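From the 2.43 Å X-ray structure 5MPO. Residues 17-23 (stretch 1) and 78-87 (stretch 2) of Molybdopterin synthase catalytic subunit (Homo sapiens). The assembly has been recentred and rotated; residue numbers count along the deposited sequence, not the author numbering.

Stretch 1 17-23: KSKDVIN
Stretch 2, residues 78-87: VRKICSDIRQ

A strand packed against a helix can divide its contact in two, hydrocarbon at one end and charge at the other, and residues 17-23 and 78-87 of the catalytic subunit of human molybdopterin synthase offer a compact example. Residues 20-23 form a strand, entered through an extended loop (Ser-18 phi/psi -66/140, Lys-19 -125/140), and phi/psi stays extended from Asp-20 (-115/106) to Ile-22 (-127/126). Residues 78-87 are helical, with phi near -55 to -79 and psi mostly near -40, relaxing to -12 at Arg-86. The two axes approach to 9.6 Å and run nearly antiparallel, at 157°. The register follows: Ser-18 CA lies 10.1 Å from Arg-86 CA, Asp-20 CA 6.7 Å from Cys-82 CA, and Ile-22 CA 7.5 Å from Val-78 CA.

Strand alternation and helical periodicity supply the facing side chains. Ser-18, Asp-20 and Ile-22 direct CA-to-CB toward the helix, whereas Lys-19 and Val-21 direct theirs away. On the helix, Val-78, Cys-82 and Arg-86, spaced four apart, point toward the strand. Two backbone hydrogen bonds link these three residues: Cys-82 N donates to Val-78 O (2.9 Å) and Arg-86 N to Cys-82 O (3.0 Å).

The polar end centres on Asp-20 and Arg-86. Asp-20 adopts chi1 m (-73°) with chi2 -30°. Arg-86 reaches it with chi1 m, chi2 and chi3 t, and chi4 -73°, an extended chain whose final turn presents the guanidinium edge. A single carboxylate oxygen accepts two hydrogen bonds there, from Arg-86 NE to Asp-20 OD1 (2.9 Å, 139°) and from Arg-86 NH2 to Asp-20 OD1 (2.7 Å, 151°), and the pair is a salt bridge. The other oxygen, Asp-20 OD2, lies 3.5 Å from Cys-82 CB, a packing contact. Proximity alone does not make a bond: Lys-19 O is 2.8 Å from Arg-86 NH2, also at the guanidinium edge, but the angle is poor and no hydrogen bond forms. Arg-86 NH1 and NH2 both find hydrogen-bonding partners elsewhere in the structure, so all three guanidinium nitrogens are satisfied. Ser-18 (chi1 m) brings CB to 3.7 Å from Arg-86 NH1, while its OG is hydrogen-bonded elsewhere.

At the other end, Ile-22 (chi1 m, chi2 t) extends CD1 to the helix, 3.8 Å from Val-78 CG1, 4.3 Å from Cys-82 SG and 3.5 Å from Arg-79 CG. Its branched hydrocarbon needs no polar partner and suits this patch. Val-78 (chi1 t) and Cys-82 (chi1 m) are buried, compact residues. Arg-79, exposed and pointing sideways, lends its aliphatic stem (chi1 m, chi2 t, chi3 m), while its NH2 is hydrogen-bonded just outside the stretches.

The contact buries 352 Å² in total; the other stretch covers 75 Å² of Ile-22, 75 Å² of Arg-86 and 68 Å² of Asp-20. The general lesson is one of economy: Ile-22 packs on Val-78 and Cys-82, and the one cross-stretch salt bridge satisfies charge with charge.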

# COMPACT_ATOMS: atom_id res chain seq x y z
N LYS C 17 -22.15 -5.61 4.64
CA LYS C 17 -21.44 -6.24 5.76
C LYS C 17 -19.92 -6.02 5.52
O LYS C 17 -19.44 -6.12 4.39
CB LYS C 17 -21.77 -7.75 5.91
N SER C 18 -19.22 -5.70 6.60
CA SER C 18 -17.75 -5.74 6.62
C SER C 18 -17.25 -7.16 6.48
O SER C 18 -17.79 -8.05 7.13
CB SER C 18 -17.25 -5.20 7.93
OG SER C 18 -17.33 -3.81 7.87
N LYS C 19 -16.18 -7.33 5.71
CA LYS C 19 -15.63 -8.66 5.40
C LYS C 19 -14.17 -8.73 5.79
O LYS C 19 -13.42 -7.75 5.58
CB LYS C 19 -15.71 -9.00 3.93
CG LYS C 19 -17.08 -8.81 3.32
CD LYS C 19 -17.10 -9.17 1.83
CE LYS C 19 -16.57 -8.02 0.96
NZ LYS C 19 -16.25 -8.41 -0.44
N ASP C 20 -13.78 -9.88 6.35
CA ASP C 20 -12.41 -10.28 6.56
C ASP C 20 -12.24 -11.52 5.66
O ASP C 20 -12.76 -12.55 5.99
CB ASP C 20 -12.20 -10.69 8.02
CG ASP C 20 -12.18 -9.51 9.00
OD1 ASP C 20 -11.79 -8.38 8.66
OD2 ASP C 20 -12.52 -9.69 10.17
N VAL C 21 -11.54 -11.43 4.54
CA VAL C 21 -11.38 -12.53 3.59
C VAL C 21 -9.95 -13.04 3.72
O VAL C 21 -8.99 -12.32 3.44
CB VAL C 21 -11.60 -12.03 2.16
CG1 VAL C 21 -11.48 -13.16 1.14
CG2 VAL C 21 -12.95 -11.32 2.04
N ILE C 22 -9.82 -14.28 4.18
CA ILE C 22 -8.56 -14.86 4.53
C ILE C 22 -8.41 -16.18 3.79
O ILE C 22 -9.24 -17.06 3.92
CB ILE C 22 -8.50 -15.15 6.03
CG1 ILE C 22 -8.74 -13.86 6.79
CG2 ILE C 22 -7.12 -15.75 6.39
CD1 ILE C 22 -8.85 -14.01 8.27
N ASN C 23 -7.30 -16.32 3.08
CA ASN C 23 -7.07 -17.47 2.30
C ASN C 23 -5.62 -17.85 2.21
O ASN C 23 -4.77 -17.05 1.77
CB ASN C 23 -7.58 -17.23 0.90
CG ASN C 23 -7.61 -18.49 0.08
OD1 ASN C 23 -7.41 -19.55 0.59
ND2 ASN C 23 -7.86 -18.36 -1.20
N VAL C 78 -4.26 -14.61 11.75
CA VAL C 78 -4.70 -13.57 10.86
C VAL C 78 -6.10 -13.02 11.25
O VAL C 78 -6.28 -11.81 11.22
CB VAL C 78 -4.68 -14.03 9.42
CG1 VAL C 78 -5.25 -12.95 8.48
CG2 VAL C 78 -3.25 -14.39 8.99
N ARG C 79 -7.04 -13.85 11.70
CA ARG C 79 -8.31 -13.34 12.18
C ARG C 79 -8.09 -12.40 13.35
O ARG C 79 -8.83 -11.45 13.53
CB ARG C 79 -9.34 -14.45 12.58
CG ARG C 79 -9.91 -15.21 11.36
CD ARG C 79 -11.04 -16.22 11.63
NE ARG C 79 -10.60 -17.29 12.54
CZ ARG C 79 -10.24 -18.54 12.21
NH1 ARG C 79 -10.27 -18.99 10.95
NH2 ARG C 79 -9.82 -19.38 13.17
N LYS C 80 -7.13 -12.70 14.20
CA LYS C 80 -6.84 -11.81 15.29
C LYS C 80 -6.28 -10.47 14.78
O LYS C 80 -6.63 -9.39 15.27
CB LYS C 80 -5.83 -12.40 16.25
CG LYS C 80 -6.45 -13.35 17.25
CD LYS C 80 -5.33 -13.90 18.07
CE LYS C 80 -5.73 -15.23 18.67
NZ LYS C 80 -4.47 -15.85 19.20
N ILE C 81 -5.38 -10.55 13.81
CA ILE C 81 -4.92 -9.32 13.19
C ILE C 81 -6.07 -8.47 12.61
O ILE C 81 -6.10 -7.21 12.79
CB ILE C 81 -3.86 -9.65 12.16
CG1 ILE C 81 -2.58 -10.04 12.89
CG2 ILE C 81 -3.65 -8.50 11.16
CD1 ILE C 81 -1.61 -10.67 11.92
N CYS C 82 -7.00 -9.13 11.92
CA CYS C 82 -8.20 -8.42 11.39
C CYS C 82 -8.97 -7.67 12.47
O CYS C 82 -9.34 -6.48 12.35
CB CYS C 82 -9.09 -9.37 10.63
SG CYS C 82 -8.29 -9.85 9.07
N SER C 83 -9.13 -8.36 13.57
CA SER C 83 -9.96 -7.91 14.64
C SER C 83 -9.25 -6.75 15.39
O SER C 83 -9.84 -5.77 15.78
CB SER C 83 -10.25 -9.15 15.51
OG SER C 83 -10.88 -8.81 16.70
N ASP C 84 -7.95 -6.86 15.57
CA ASP C 84 -7.22 -5.80 16.19
C ASP C 84 -7.18 -4.55 15.31
O ASP C 84 -7.31 -3.44 15.80
CB ASP C 84 -5.84 -6.31 16.51
CG ASP C 84 -5.86 -7.32 17.72
OD1 ASP C 84 -6.82 -7.35 18.54
OD2 ASP C 84 -4.89 -8.07 17.86
N ILE C 85 -7.00 -4.74 14.03
CA ILE C 85 -7.07 -3.66 13.10
C ILE C 85 -8.40 -2.92 13.23
O ILE C 85 -8.39 -1.71 13.33
CB ILE C 85 -6.90 -4.12 11.65
CG1 ILE C 85 -5.41 -4.39 11.37
CG2 ILE C 85 -7.42 -3.09 10.68
CD1 ILE C 85 -5.16 -5.03 10.04
N ARG C 86 -9.50 -3.64 13.31
CA ARG C 86 -10.80 -2.97 13.45
C ARG C 86 -11.02 -2.33 14.84
O ARG C 86 -11.93 -1.55 15.01
CB ARG C 86 -11.93 -3.95 13.15
CG ARG C 86 -11.96 -4.42 11.73
CD ARG C 86 -12.97 -5.54 11.55
NE ARG C 86 -12.88 -6.13 10.20
CZ ARG C 86 -13.28 -5.57 9.06
NH1 ARG C 86 -13.86 -4.39 9.06
NH2 ARG C 86 -13.13 -6.20 7.91
N GLN C 87 -10.19 -2.64 15.82
CA GLN C 87 -10.30 -1.99 17.12
C GLN C 87 -9.66 -0.59 17.06
O GLN C 87 -10.07 0.32 17.77
CB GLN C 87 -9.82 -2.92 18.23
CG GLN C 87 -8.93 -2.28 19.30
CD GLN C 87 -8.39 -3.26 20.38
OE1 GLN C 87 -8.54 -4.51 20.29
NE2 GLN C 87 -7.76 -2.67 21.41